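Local coordinates for protein (soluble lytic transglycosylase SLT70) (Escherichia coli, PDB 1QSA), which cleaves the glycosidic bonds between N-acetylmuramic acid and N-acetylglucosamine in peptidoglycan, probably from chain ends, forming 1,6-anhydro-muramic acid products, at residues M354-R359 with L608-W614; K464-Y470 with S532-Y538; N544-S548 with A572-V576; S566-A572 with E613-Y618. The contacts are given in a common frame with arbitrary orientation. Residue numbers count along the deposited sequence, not the author numbering.

Contact 1: M354-R359 with L608-W614; sequences MVAAQR and LMSATEW
A single glutamine side chain pairs with the backbone of a loop residue as a strand would: Gln358 OE1 accepts from Met609 N at 2.9 Å, and Gln358 NE2 donates to Met609 O at 3.0 Å. Gln358 sits on the end of helix 351-359, its chi1 and chi2 both t, while Met609 is extended (phi/psi -129/155). Ser610 then N-caps helix 611-615 in a capping box: Glu613 N to Ser610 OG and Ser610 N to Glu613 OE1, both 3.0 Å. The new helix swings Trp614 (chi1 t) back over Gln358, whose CG lies 3.6 Å from the centroid of the six-membered ring, a CH-pi contact over the face. Closest in the backbones are Met354 and Leu608, CA atoms 6.1 Å apart; Leu608 CD1 meets Met354 SD at 3.6 Å and Leu608 CD2 meets Val355 CG2 at 3.4 Å. Water 1 links Met354 O (2.8 Å) to Leu608 N (3.2 Å). The chain's end is thus held by uncharged amide bonds and Leu608 packing, with no charge pair between the segments.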
loop_
_atom_site.group_PDB
_atom_site.type_symbol
_atom_site.label_atom_id
_atom_site.label_comp_id
_atom_site.label_asym_id
_atom_site.label_seq_id
_atom_site.Cartn_x
_atom_site.Cartn_y
_atom_site.Cartn_z
ATOM N N MET A 354 23.464 6.717 2.659
ATOM C CA MET A 354 23.702 7.732 3.692
ATOM C C MET A 354 24.376 7.144 4.943
ATOM O O MET A 354 25.192 7.810 5.595
ATOM C CB MET A 354 22.370 8.362 4.132
ATOM C CG MET A 354 21.646 9.175 3.081
ATOM S SD MET A 354 20.065 9.798 3.735
ATOM C CE MET A 354 19.381 10.515 2.247
ATOM N N VAL A 355 24.010 5.909 5.282
ATOM C CA VAL A 355 24.621 5.217 6.406
ATOM C C VAL A 355 26.116 5.049 6.075
ATOM O O VAL A 355 26.990 5.302 6.921
ATOM C CB VAL A 355 24.026 3.802 6.620
ATOM C CG1 VAL A 355 24.903 3.013 7.583
ATOM C CG2 VAL A 355 22.607 3.878 7.194
ATOM N N ALA A 356 26.385 4.632 4.843
ATOM C CA ALA A 356 27.745 4.392 4.372
ATOM C C ALA A 356 28.614 5.626 4.540
ATOM O O ALA A 356 29.726 5.531 5.057
ATOM C CB ALA A 356 27.734 3.906 2.917
ATOM N N ALA A 357 28.090 6.784 4.136
ATOM C CA ALA A 357 28.812 8.046 4.265
ATOM C C ALA A 357 29.121 8.359 5.738
ATOM O O ALA A 357 30.260 8.694 6.079
ATOM C CB ALA A 357 28.004 9.172 3.640
ATOM N N GLN A 358 28.117 8.235 6.614
ATOM C CA GLN A 358 28.326 8.500 8.032
ATOM C C GLN A 358 29.322 7.500 8.649
ATOM O O GLN A 358 30.159 7.887 9.456
ATOM C CB GLN A 358 26.995 8.484 8.802
ATOM C CG GLN A 358 27.145 8.923 10.264
ATOM C CD GLN A 358 25.880 9.536 10.874
ATOM O OE1 GLN A 358 24.824 9.588 10.240
ATOM N NE2 GLN A 358 25.987 9.978 12.123
ATOM N N ARG A 359 29.267 6.243 8.217
ATOM C CA ARG A 359 30.172 5.214 8.741
ATOM C C ARG A 359 31.641 5.565 8.484
ATOM O O ARG A 359 32.463 5.463 9.392
ATOM C CB ARG A 359 29.836 3.832 8.162
ATOM C CG ARG A 359 30.725 2.685 8.694
ATOM C CD ARG A 359 30.554 2.543 10.204
ATOM N NE ARG A 359 31.492 1.604 10.834
ATOM C CZ ARG A 359 31.314 0.290 10.888
ATOM N NH1 ARG A 359 30.296 -0.276 10.253
ATOM N NH2 ARG A 359 32.210 -0.470 11.523
ATOM N N LEU A 608 22.939 11.706 8.342
ATOM C CA LEU A 608 21.828 10.795 8.623
ATOM C C LEU A 608 21.319 10.720 10.058
ATOM O O LEU A 608 20.103 10.717 10.294
ATOM C CB LEU A 608 22.154 9.387 8.123
ATOM C CG LEU A 608 20.973 8.412 8.246
ATOM C CD1 LEU A 608 19.891 8.773 7.232
ATOM C CD2 LEU A 608 21.460 6.986 8.048
ATOM N N MET A 609 22.244 10.578 11.002
ATOM C CA MET A 609 21.893 10.474 12.416
ATOM C C MET A 609 22.697 11.454 13.256
ATOM O O MET A 609 23.810 11.852 12.886
ATOM C CB MET A 609 22.172 9.050 12.943
ATOM C CG MET A 609 21.401 7.946 12.222
ATOM S SD MET A 609 21.545 6.370 13.074
ATOM C CE MET A 609 21.075 5.216 11.807
ATOM N N SER A 610 22.133 11.826 14.400
ATOM C CA SER A 610 22.821 12.708 15.341
ATOM C C SER A 610 23.915 11.860 15.995
ATOM O O SER A 610 23.878 10.626 15.931
ATOM C CB SER A 610 21.849 13.211 16.415
ATOM O OG SER A 610 21.465 12.176 17.309
ATOM N N ALA A 611 24.889 12.508 16.622
ATOM C CA ALA A 611 25.966 11.770 17.288
ATOM C C ALA A 611 25.371 10.854 18.359
ATOM O O ALA A 611 25.803 9.719 18.519
ATOM C CB ALA A 611 26.943 12.742 17.933
ATOM N N THR A 612 24.343 11.341 19.050
ATOM C CA THR A 612 23.695 10.561 20.102
ATOM C C THR A 612 22.976 9.329 19.547
ATOM O O THR A 612 23.130 8.220 20.070
ATOM C CB THR A 612 22.752 11.448 20.935
ATOM O OG1 THR A 612 23.536 12.466 21.586
ATOM C CG2 THR A 612 22.037 10.628 21.997
ATOM N N GLU A 613 22.234 9.507 18.461
ATOM C CA GLU A 613 21.535 8.384 17.840
ATOM C C GLU A 613 22.545 7.372 17.299
ATOM O O GLU A 613 22.388 6.155 17.478
ATOM C CB GLU A 613 20.659 8.886 16.688
ATOM C CG GLU A 613 19.438 9.680 17.138
ATOM C CD GLU A 613 18.785 10.457 16.001
ATOM O OE1 GLU A 613 19.458 10.719 14.989
ATOM O OE2 GLU A 613 17.599 10.826 16.127
ATOM N N TRP A 614 23.564 7.878 16.608
ATOM C CA TRP A 614 24.596 7.041 15.998
ATOM C C TRP A 614 25.399 6.200 16.992
ATOM O O TRP A 614 25.731 5.050 16.699
ATOM C CB TRP A 614 25.562 7.921 15.190
ATOM C CG TRP A 614 26.602 7.166 14.388
ATOM C CD1 TRP A 614 27.931 6.986 14.703
ATOM C CD2 TRP A 614 26.402 6.522 13.126
ATOM N NE1 TRP A 614 28.560 6.269 13.710
ATOM C CE2 TRP A 614 27.651 5.973 12.728
ATOM C CE3 TRP A 614 25.296 6.356 12.289
ATOM C CZ2 TRP A 614 27.816 5.271 11.526
ATOM C CZ3 TRP A 614 25.459 5.656 11.089
ATOM C CH2 TRP A 614 26.714 5.124 10.723
HETATM O O HOH W 1 25.075 10.564 6.214
#

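Contact 2: K464-Y470 with S532-Y538. With SO4 (sulfate ion), chain L.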
loop_
_atom_site.group_PDB
_atom_site.type_symbol
_atom_site.label_atom_id
_atom_site.label_comp_id
_atom_site.label_asym_id
_atom_site.label_seq_id
_atom_site.Cartn_x
_atom_site.Cartn_y
_atom_site.Cartn_z
ATOM N N LYS A 464 8.389 22.748 20.611
ATOM C CA LYS A 464 8.597 21.316 20.837
ATOM C C LYS A 464 10.054 20.950 20.584
ATOM O O LYS A 464 10.812 21.764 20.073
ATOM C CB LYS A 464 7.686 20.511 19.906
ATOM C CG LYS A 464 6.211 20.825 20.101
ATOM C CD LYS A 464 5.352 19.979 19.183
ATOM C CE LYS A 464 3.863 20.143 19.486
ATOM N NZ LYS A 464 3.358 21.530 19.213
ATOM N N GLU A 465 10.460 19.749 20.982
ATOM C CA GLU A 465 11.828 19.307 20.746
ATOM C C GLU A 465 12.013 18.636 19.381
ATOM O O GLU A 465 13.115 18.622 18.839
ATOM C CB GLU A 465 12.268 18.357 21.858
ATOM C CG GLU A 465 12.128 18.959 23.258
ATOM C CD GLU A 465 12.260 17.920 24.344
ATOM O OE1 GLU A 465 11.327 17.109 24.507
ATOM O OE2 GLU A 465 13.311 17.898 25.033
ATOM N N ILE A 466 10.944 18.064 18.831
ATOM C CA ILE A 466 11.032 17.453 17.501
ATOM C C ILE A 466 11.429 18.525 16.484
ATOM O O ILE A 466 10.901 19.644 16.513
ATOM C CB ILE A 466 9.669 16.813 17.032
ATOM C CG1 ILE A 466 8.495 17.792 17.219
ATOM C CG2 ILE A 466 9.437 15.472 17.747
ATOM C CD1 ILE A 466 7.226 17.357 16.464
ATOM N N PRO A 467 12.438 18.243 15.645
ATOM C CA PRO A 467 12.859 19.227 14.636
ATOM C C PRO A 467 11.761 19.453 13.585
ATOM O O PRO A 467 10.988 18.542 13.272
ATOM C CB PRO A 467 14.069 18.553 13.988
ATOM C CG PRO A 467 14.617 17.689 15.067
ATOM C CD PRO A 467 13.359 17.097 15.688
ATOM N N GLN A 468 11.685 20.663 13.043
ATOM C CA GLN A 468 10.698 20.950 11.990
ATOM C C GLN A 468 10.886 19.982 10.810
ATOM O O GLN A 468 9.918 19.426 10.300
ATOM C CB GLN A 468 10.837 22.384 11.489
ATOM C CG GLN A 468 9.729 22.766 10.499
ATOM C CD GLN A 468 9.978 24.102 9.834
ATOM O OE1 GLN A 468 10.566 25.000 10.435
ATOM N NE2 GLN A 468 9.535 24.242 8.589
ATOM N N SER A 469 12.135 19.770 10.402
ATOM C CA SER A 469 12.462 18.873 9.293
ATOM C C SER A 469 11.936 17.458 9.541
ATOM O O SER A 469 11.442 16.797 8.624
ATOM C CB SER A 469 13.985 18.839 9.079
ATOM O OG SER A 469 14.652 18.262 10.200
ATOM N N TYR A 470 12.020 17.023 10.791
ATOM C CA TYR A 470 11.575 15.696 11.176
ATOM C C TYR A 470 10.055 15.553 11.054
ATOM O O TYR A 470 9.571 14.544 10.527
ATOM C CB TYR A 470 12.066 15.367 12.587
ATOM C CG TYR A 470 11.608 14.022 13.071
ATOM C CD1 TYR A 470 11.841 12.867 12.309
ATOM C CD2 TYR A 470 10.891 13.898 14.265
ATOM C CE1 TYR A 470 11.360 11.617 12.723
ATOM C CE2 TYR A 470 10.411 12.660 14.688
ATOM C CZ TYR A 470 10.647 11.529 13.913
ATOM O OH TYR A 470 10.138 10.312 14.325
ATOM N N SER A 532 1.941 17.084 18.030
ATOM C CA SER A 532 1.783 16.811 19.455
ATOM C C SER A 532 2.039 15.322 19.754
ATOM O O SER A 532 2.860 15.001 20.612
ATOM C CB SER A 532 0.408 17.240 19.963
ATOM O OG SER A 532 0.349 18.653 20.057
ATOM N N TYR A 533 1.427 14.417 18.989
ATOM C CA TYR A 533 1.661 12.989 19.241
ATOM C C TYR A 533 3.115 12.617 18.939
ATOM O O TYR A 533 3.750 11.868 19.694
ATOM C CB TYR A 533 0.712 12.115 18.422
ATOM C CG TYR A 533 0.792 10.651 18.831
ATOM C CD1 TYR A 533 0.397 10.245 20.110
ATOM C CD2 TYR A 533 1.361 9.701 17.983
ATOM C CE1 TYR A 533 0.585 8.921 20.540
ATOM C CE2 TYR A 533 1.550 8.370 18.406
ATOM C CZ TYR A 533 1.168 7.998 19.681
ATOM O OH TYR A 533 1.429 6.712 20.125
ATOM N N LEU A 534 3.655 13.169 17.852
ATOM C CA LEU A 534 5.041 12.886 17.468
ATOM C C LEU A 534 5.997 13.353 18.569
ATOM O O LEU A 534 6.925 12.629 18.943
ATOM C CB LEU A 534 5.355 13.567 16.135
ATOM C CG LEU A 534 6.710 13.223 15.489
ATOM C CD1 LEU A 534 6.816 11.721 15.213
ATOM C CD2 LEU A 534 6.883 14.033 14.210
ATOM N N GLN A 535 5.730 14.530 19.136
ATOM C CA GLN A 535 6.550 15.057 20.232
ATOM C C GLN A 535 6.431 14.136 21.460
ATOM O O GLN A 535 7.417 13.879 22.152
ATOM C CB GLN A 535 6.098 16.486 20.588
ATOM C CG GLN A 535 6.656 17.030 21.911
ATOM C CD GLN A 535 8.170 17.099 21.977
ATOM O OE1 GLN A 535 8.849 17.333 20.978
ATOM N NE2 GLN A 535 8.704 16.926 23.179
ATOM N N TYR A 536 5.232 13.603 21.695
ATOM C CA TYR A 536 5.001 12.697 22.815
ATOM C C TYR A 536 5.887 11.449 22.705
ATOM O O TYR A 536 6.613 11.131 23.649
ATOM C CB TYR A 536 3.517 12.304 22.894
ATOM C CG TYR A 536 3.228 11.125 23.810
ATOM C CD1 TYR A 536 3.480 11.185 25.180
ATOM C CD2 TYR A 536 2.717 9.939 23.290
ATOM C CE1 TYR A 536 3.222 10.072 26.012
ATOM C CE2 TYR A 536 2.462 8.841 24.105
ATOM C CZ TYR A 536 2.712 8.912 25.454
ATOM O OH TYR A 536 2.419 7.817 26.239
ATOM N N VAL A 537 5.853 10.759 21.566
ATOM C CA VAL A 537 6.686 9.557 21.427
ATOM C C VAL A 537 8.181 9.907 21.357
ATOM O O VAL A 537 9.029 9.128 21.790
ATOM C CB VAL A 537 6.235 8.621 20.258
ATOM C CG1 VAL A 537 4.841 8.042 20.553
ATOM C CG2 VAL A 537 6.249 9.342 18.933
ATOM N N TYR A 538 8.492 11.090 20.838
ATOM C CA TYR A 538 9.878 11.544 20.750
ATOM C C TYR A 538 10.494 11.692 22.161
ATOM O O TYR A 538 11.515 11.074 22.470
ATOM C CB TYR A 538 9.942 12.868 19.977
ATOM C CG TYR A 538 11.338 13.381 19.645
ATOM C CD1 TYR A 538 12.145 12.724 18.709
ATOM C CD2 TYR A 538 11.823 14.557 20.220
ATOM C CE1 TYR A 538 13.398 13.237 18.350
ATOM C CE2 TYR A 538 13.073 15.079 19.867
ATOM C CZ TYR A 538 13.849 14.405 18.925
ATOM O OH TYR A 538 15.081 14.894 18.565
HETATM S S SO4 L . 14.300 23.111 14.547
HETATM O O1 SO4 L . 12.890 22.812 14.245
HETATM O O2 SO4 L . 15.170 22.543 13.502
HETATM O O3 SO4 L . 14.498 24.570 14.596
HETATM O O4 SO4 L . 14.670 22.523 15.848
HETATM O O HOH W 2 0.735 21.028 18.587
HETATM O O HOH W 3 16.090 17.331 19.464
#
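Gln535 OE1 accepts two successive backbone amides, Glu465 N at 2.9 Å and Ile466 N at 3.1 Å, while Gln535 NE2 donates to Glu465 OE1 at 2.9 Å. Water 2 joins Lys464 NZ (2.7 Å) to Ser532 OG (2.8 Å); Lys464 NZ also reaches Tyr460 O, and Ser532 OG bonds to Asn528 O. Water 3 donates to Tyr538 OH at 2.8 Å and, weakly, to Glu465 O at 3.3 Å. Beneath, Ile466 lies over the face of Tyr538, with CG2 3.4 Å from Tyr538 CG, and its CD1 is 4.0 Å from Leu534 CD2. Tyr470 CE2 packs on Leu534 CD1 at 3.8 Å, and its hydroxyl bonds to Ser549. Gln468 N holds sulfate O1 at 2.7 Å, an ion probably from the crystallisation liquor. Both segments belong to the Slt-type catalytic domain, Leu534 lying about 8 Å between side chains from Glu478, the predicted catalytic acid. Gln535 thus fixes the bend before helix 468-479, while Ile466 and Tyr470 fill the apolar side, charged ends at the rim.

Contact 3: N544-S548 with A572-V576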
loop_
_atom_site.group_PDB
_atom_site.type_symbol
_atom_site.label_atom_id
_atom_site.label_comp_id
_atom_site.label_asym_id
_atom_site.label_seq_id
_atom_site.Cartn_x
_atom_site.Cartn_y
_atom_site.Cartn_z
ATOM N N ASN A 544 15.032 10.311 20.281
ATOM C CA ASN A 544 15.692 9.476 19.279
ATOM C C ASN A 544 14.700 9.221 18.141
ATOM O O ASN A 544 13.643 8.642 18.363
ATOM C CB ASN A 544 16.129 8.168 19.951
ATOM C CG ASN A 544 16.833 7.231 18.997
ATOM O OD1 ASN A 544 16.239 6.773 18.017
ATOM N ND2 ASN A 544 18.098 6.914 19.291
ATOM N N ARG A 545 15.048 9.666 16.936
ATOM C CA ARG A 545 14.166 9.548 15.777
ATOM C C ARG A 545 13.911 8.126 15.295
ATOM O O ARG A 545 12.899 7.861 14.648
ATOM C CB ARG A 545 14.641 10.450 14.639
ATOM C CG ARG A 545 14.563 11.947 14.999
ATOM C CD ARG A 545 15.269 12.786 13.933
ATOM N NE ARG A 545 16.604 12.228 13.719
ATOM C CZ ARG A 545 17.105 11.887 12.535
ATOM N NH1 ARG A 545 16.443 12.150 11.410
ATOM N NH2 ARG A 545 18.314 11.329 12.476
ATOM N N ILE A 546 14.812 7.201 15.609
ATOM C CA ILE A 546 14.571 5.818 15.204
ATOM C C ILE A 546 13.388 5.308 16.031
ATOM O O ILE A 546 12.429 4.755 15.488
ATOM C CB ILE A 546 15.827 4.924 15.446
ATOM C CG1 ILE A 546 16.941 5.336 14.471
ATOM C CG2 ILE A 546 15.474 3.437 15.286
ATOM C CD1 ILE A 546 18.292 4.656 14.743
ATOM N N PHE A 547 13.459 5.532 17.346
ATOM C CA PHE A 547 12.393 5.095 18.252
ATOM C C PHE A 547 11.071 5.822 18.023
ATOM O O PHE A 547 10.019 5.182 17.965
ATOM C CB PHE A 547 12.810 5.265 19.721
ATOM C CG PHE A 547 14.081 4.540 20.094
ATOM C CD1 PHE A 547 14.479 3.405 19.409
ATOM C CD2 PHE A 547 14.884 5.014 21.140
ATOM C CE1 PHE A 547 15.654 2.741 19.749
ATOM C CE2 PHE A 547 16.065 4.358 21.491
ATOM C CZ PHE A 547 16.450 3.219 20.795
ATOM N N SER A 548 11.109 7.144 17.849
ATOM C CA SER A 548 9.865 7.878 17.652
ATOM C C SER A 548 9.190 7.539 16.330
ATOM O O SER A 548 7.967 7.475 16.262
ATOM C CB SER A 548 10.064 9.396 17.779
ATOM O OG SER A 548 11.059 9.848 16.888
ATOM N N ALA A 572 22.880 1.384 16.044
ATOM C CA ALA A 572 21.721 2.036 15.426
ATOM C C ALA A 572 21.247 1.407 14.118
ATOM O O ALA A 572 20.040 1.196 13.916
ATOM C CB ALA A 572 22.023 3.510 15.201
ATOM N N VAL A 573 22.193 1.079 13.243
ATOM C CA VAL A 573 21.863 0.501 11.940
ATOM C C VAL A 573 21.327 -0.914 12.111
ATOM O O VAL A 573 20.371 -1.289 11.457
ATOM C CB VAL A 573 23.099 0.484 10.996
ATOM C CG1 VAL A 573 22.677 0.152 9.568
ATOM C CG2 VAL A 573 23.833 1.835 11.043
ATOM N N ALA A 574 21.940 -1.687 13.015
ATOM C CA ALA A 574 21.495 -3.058 13.276
ATOM C C ALA A 574 20.083 -3.040 13.880
ATOM O O ALA A 574 19.246 -3.888 13.546
ATOM C CB ALA A 574 22.474 -3.766 14.216
ATOM N N PHE A 575 19.800 -2.061 14.735
ATOM C CA PHE A 575 18.458 -1.967 15.317
ATOM C C PHE A 575 17.411 -1.688 14.210
ATOM O O PHE A 575 16.386 -2.348 14.148
ATOM C CB PHE A 575 18.383 -0.905 16.407
ATOM C CG PHE A 575 17.057 -0.865 17.100
ATOM C CD1 PHE A 575 16.776 -1.735 18.154
ATOM C CD2 PHE A 575 16.050 -0.019 16.644
ATOM C CE1 PHE A 575 15.497 -1.757 18.732
ATOM C CE2 PHE A 575 14.778 -0.032 17.211
ATOM C CZ PHE A 575 14.509 -0.909 18.257
ATOM N N VAL A 576 17.708 -0.756 13.306
ATOM C CA VAL A 576 16.776 -0.450 12.213
ATOM C C VAL A 576 16.564 -1.673 11.312
ATOM O O VAL A 576 15.425 -2.064 11.027
ATOM C CB VAL A 576 17.305 0.719 11.340
ATOM C CG1 VAL A 576 16.445 0.882 10.053
ATOM C CG2 VAL A 576 17.284 2.014 12.137
#
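Asn544 opens the first segment as the N-cap of helix 545-554: its OD1 accepts from Phe547 N at 3.1 Å and, weakly, from Ile546 N at 2.8 Å. Its ND2 turns to the hydroxyl of Tyr618. Arg545 points elsewhere, its guanidinium forming salt bridges with Asp595 and Glu613. Ile546 is the main point of contact, its CA being the nearest to the other helix, 7.3 Å from Val576 CA. The extended side chain (chi1 m, chi2 t) places CD1 3.9 Å from Ala572 CB and 3.8 Å from Val576 CG2, while CG2 meets the edge of the Phe575 ring at CD2, 3.8 Å away. Phe547 leaves its helix sideways, but its ring comes back to present an edge to the face of Phe575: Phe547 CE1 is 3.9 Å from Phe575 CE2, with centroids 5.5 Å apart and planes at 83°, a T-shaped pair. Ser548 packs on Val537 and Tyr538 of helix 523-540, its OG pairing with the hydroxyl of Tyr470. Between these two segments the contact is purely apolar. The first turns of helices 545-554 and 572-578 thus form part of the core of the mainly helical, lysozyme-like SLT domain.

Contact 4: S566-A572 with E613-Y618; sequences SAGRIDA and EWGRRY. With GOL (glycerol), chain Q.
The C-terminal carboxylate is bound at the turn between helices 556-566 and 572-578 by two backbone amides and a serine hydroxyl. Ser566 to Arg569 form a type I' beta turn, Ala567 and Gly568 having positive phi (54/39 and 76/11), and Arg569 N bonds to Ser566 O at 3.2 Å. Tyr618 O accepts from Ser566 OG (2.8 Å) and Gly568 N (3.0 Å); Tyr618 OXT accepts from Ile570 N (2.9 Å), and Tyr618 N returns a bond to Ile570 O (2.8 Å). The CA atoms of Gly568 and Tyr618 are only 4.2 Å apart, and an ideal CB on Gly568 would clash with Arg617 NH2, its guanidinium lying face-on to Gly568 CA. Arg616 leaves helix 611-615, and the extended tail 616-618 brings the Tyr618 ring (chi1 m) over Ala572: Ala572 CA is 3.7 Å from its centroid, a CH-pi contact, and Tyr618 OH donates to Glu613 O at 2.7 Å. Water 5 bridges Ala572 N (3.1 Å), Trp614 O (2.7 Å) and Arg616 O (2.6 Å), beside a glycerol, probably from the crystallisation liquor, whose O2 donates to Asp571 OD2 (2.8 Å). Asp571 N-caps helix 572-578 through Ala574 N. The tail thereby lies across the start of helix 572-578, its tyrosine ring meeting Phe575 and, on helix 545-554, Phe547.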
loop_
_atom_site.group_PDB
_atom_site.type_symbol
_atom_site.label_atom_id
_atom_site.label_comp_id
_atom_site.label_asym_id
_atom_site.label_seq_id
_atom_site.Cartn_x
_atom_site.Cartn_y
_atom_site.Cartn_z
ATOM N N SER A 566 16.720 -6.539 21.714
ATOM C CA SER A 566 18.110 -6.217 21.401
ATOM C C SER A 566 18.885 -6.048 22.714
ATOM O O SER A 566 20.059 -6.413 22.802
ATOM C CB SER A 566 18.192 -4.964 20.510
ATOM O OG SER A 566 17.309 -3.947 20.958
ATOM N N ALA A 567 18.219 -5.471 23.712
ATOM C CA ALA A 567 18.781 -5.310 25.054
ATOM C C ALA A 567 20.144 -4.621 25.196
ATOM O O ALA A 567 20.964 -5.024 26.037
ATOM C CB ALA A 567 18.801 -6.675 25.747
ATOM N N GLY A 568 20.370 -3.573 24.402
ATOM C CA GLY A 568 21.611 -2.815 24.473
ATOM C C GLY A 568 22.850 -3.434 23.847
ATOM O O GLY A 568 23.953 -2.897 23.992
ATOM N N ARG A 569 22.659 -4.517 23.097
ATOM C CA ARG A 569 23.761 -5.240 22.471
ATOM C C ARG A 569 24.154 -4.794 21.066
ATOM O O ARG A 569 25.208 -5.198 20.570
ATOM C CB ARG A 569 23.415 -6.730 22.381
ATOM C CG ARG A 569 23.302 -7.460 23.724
ATOM C CD ARG A 569 22.844 -8.900 23.519
ATOM N NE ARG A 569 21.466 -8.992 23.030
ATOM C CZ ARG A 569 20.837 -10.135 22.779
ATOM N NH1 ARG A 569 21.457 -11.305 22.960
ATOM N NH2 ARG A 569 19.593 -10.114 22.349
ATOM N N ILE A 570 23.332 -3.966 20.424
ATOM C CA ILE A 570 23.608 -3.615 19.019
ATOM C C ILE A 570 23.693 -2.127 18.683
ATOM O O ILE A 570 23.444 -1.272 19.534
ATOM C CB ILE A 570 22.569 -4.303 18.088
ATOM C CG1 ILE A 570 21.200 -3.619 18.217
ATOM C CG2 ILE A 570 22.439 -5.792 18.468
ATOM C CD1 ILE A 570 20.062 -4.356 17.501
ATOM N N ASP A 571 24.072 -1.816 17.440
ATOM C CA ASP A 571 24.169 -0.421 17.040
ATOM C C ASP A 571 22.896 0.090 16.353
ATOM O O ASP A 571 21.940 -0.663 16.153
ATOM C CB ASP A 571 25.458 -0.129 16.233
ATOM C CG ASP A 571 25.461 -0.717 14.816
ATOM O OD1 ASP A 571 24.407 -1.026 14.242
ATOM O OD2 ASP A 571 26.564 -0.828 14.245
ATOM N N ALA A 572 22.880 1.384 16.044
ATOM C CA ALA A 572 21.721 2.036 15.426
ATOM C C ALA A 572 21.247 1.407 14.118
ATOM O O ALA A 572 20.040 1.196 13.916
ATOM C CB ALA A 572 22.023 3.510 15.201
ATOM N N GLU A 613 22.234 9.507 18.461
ATOM C CA GLU A 613 21.535 8.384 17.840
ATOM C C GLU A 613 22.545 7.372 17.299
ATOM O O GLU A 613 22.388 6.155 17.478
ATOM C CB GLU A 613 20.659 8.886 16.688
ATOM C CG GLU A 613 19.438 9.680 17.138
ATOM C CD GLU A 613 18.785 10.457 16.001
ATOM O OE1 GLU A 613 19.458 10.719 14.989
ATOM O OE2 GLU A 613 17.599 10.826 16.127
ATOM N N TRP A 614 23.564 7.878 16.608
ATOM C CA TRP A 614 24.596 7.041 15.998
ATOM C C TRP A 614 25.399 6.200 16.992
ATOM O O TRP A 614 25.731 5.050 16.699
ATOM C CB TRP A 614 25.562 7.921 15.190
ATOM C CG TRP A 614 26.602 7.166 14.388
ATOM C CD1 TRP A 614 27.931 6.986 14.703
ATOM C CD2 TRP A 614 26.402 6.522 13.126
ATOM N NE1 TRP A 614 28.560 6.269 13.710
ATOM C CE2 TRP A 614 27.651 5.973 12.728
ATOM C CE3 TRP A 614 25.296 6.356 12.289
ATOM C CZ2 TRP A 614 27.816 5.271 11.526
ATOM C CZ3 TRP A 614 25.459 5.656 11.089
ATOM C CH2 TRP A 614 26.714 5.124 10.723
ATOM N N GLY A 615 25.675 6.769 18.160
ATOM C CA GLY A 615 26.502 6.088 19.154
ATOM C C GLY A 615 25.860 5.332 20.298
ATOM O O GLY A 615 26.547 4.623 21.030
ATOM N N ARG A 616 24.551 5.477 20.451
ATOM C CA ARG A 616 23.788 4.829 21.510
ATOM C C ARG A 616 23.813 3.296 21.392
ATOM O O ARG A 616 24.016 2.746 20.308
ATOM C CB ARG A 616 22.340 5.316 21.439
ATOM C CG ARG A 616 21.466 4.757 22.513
ATOM C CD ARG A 616 20.019 4.743 22.104
ATOM N NE ARG A 616 19.302 3.825 22.972
ATOM C CZ ARG A 616 18.647 4.188 24.066
ATOM N NH1 ARG A 616 18.558 5.470 24.393
ATOM N NH2 ARG A 616 18.040 3.267 24.804
ATOM N N ARG A 617 23.645 2.615 22.527
ATOM C CA ARG A 617 23.545 1.161 22.533
ATOM C C ARG A 617 22.047 0.875 22.318
ATOM O O ARG A 617 21.193 1.589 22.846
ATOM C CB ARG A 617 24.038 0.580 23.867
ATOM C CG ARG A 617 25.499 0.911 24.187
ATOM C CD ARG A 617 25.993 0.197 25.460
ATOM N NE ARG A 617 24.958 0.141 26.493
ATOM C CZ ARG A 617 24.464 -0.991 26.998
ATOM N NH1 ARG A 617 24.934 -2.167 26.604
ATOM N NH2 ARG A 617 23.513 -0.946 27.923
ATOM N N TYR A 618 21.731 -0.115 21.491
ATOM C CA TYR A 618 20.344 -0.465 21.190
ATOM C C TYR A 618 20.042 -1.891 21.646
ATOM O O TYR A 618 18.953 -2.114 22.204
ATOM C CB TYR A 618 20.074 -0.342 19.675
ATOM C CG TYR A 618 20.065 1.077 19.152
ATOM C CD1 TYR A 618 21.256 1.806 19.005
ATOM C CD2 TYR A 618 18.858 1.718 18.832
ATOM C CE1 TYR A 618 21.241 3.131 18.562
ATOM C CE2 TYR A 618 18.840 3.039 18.399
ATOM C CZ TYR A 618 20.030 3.736 18.269
ATOM O OH TYR A 618 19.991 5.047 17.858
ATOM O OXT TYR A 618 20.896 -2.773 21.448
HETATM C C1 GOL Q . 28.749 2.217 13.083
HETATM O O1 GOL Q . 30.071 2.105 13.572
HETATM C C2 GOL Q . 27.795 2.560 14.221
HETATM O O2 GOL Q . 27.847 1.519 15.206
HETATM C C3 GOL Q . 26.370 2.683 13.682
HETATM O O3 GOL Q . 25.463 2.947 14.735
HETATM O O HOH W 4 22.819 -4.071 28.074
HETATM O O HOH W 5 24.970 2.698 17.851
#

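Overall arrangement
Contacts 1, 3 and 4 form one continuous patch, with centres 8 Å (3 and 4), 11 Å (1 and 3) and 13 Å (1 and 4) apart. Contacts 1 and 4 share Glu613 and Trp614, contacts 3 and 4 share Ala572. Arg545 NH2 of contact 3 ties in Glu613 OE1 at 2.8 Å and Leu608 O at 2.9 Å. Contact 2, near the predicted catalytic Glu478, is farther off, its centre 20 Å from contact 1, 21 Å from contact 4 and 15 Å from contact 3, which it touches where Tyr470 OH lies 2.8 Å from Ser548 OG. Contact 1 joins the C-terminal region to helix 351-359, contact 4 joins it to turn 566-572, and contact 3 underlies the Tyr618 ring.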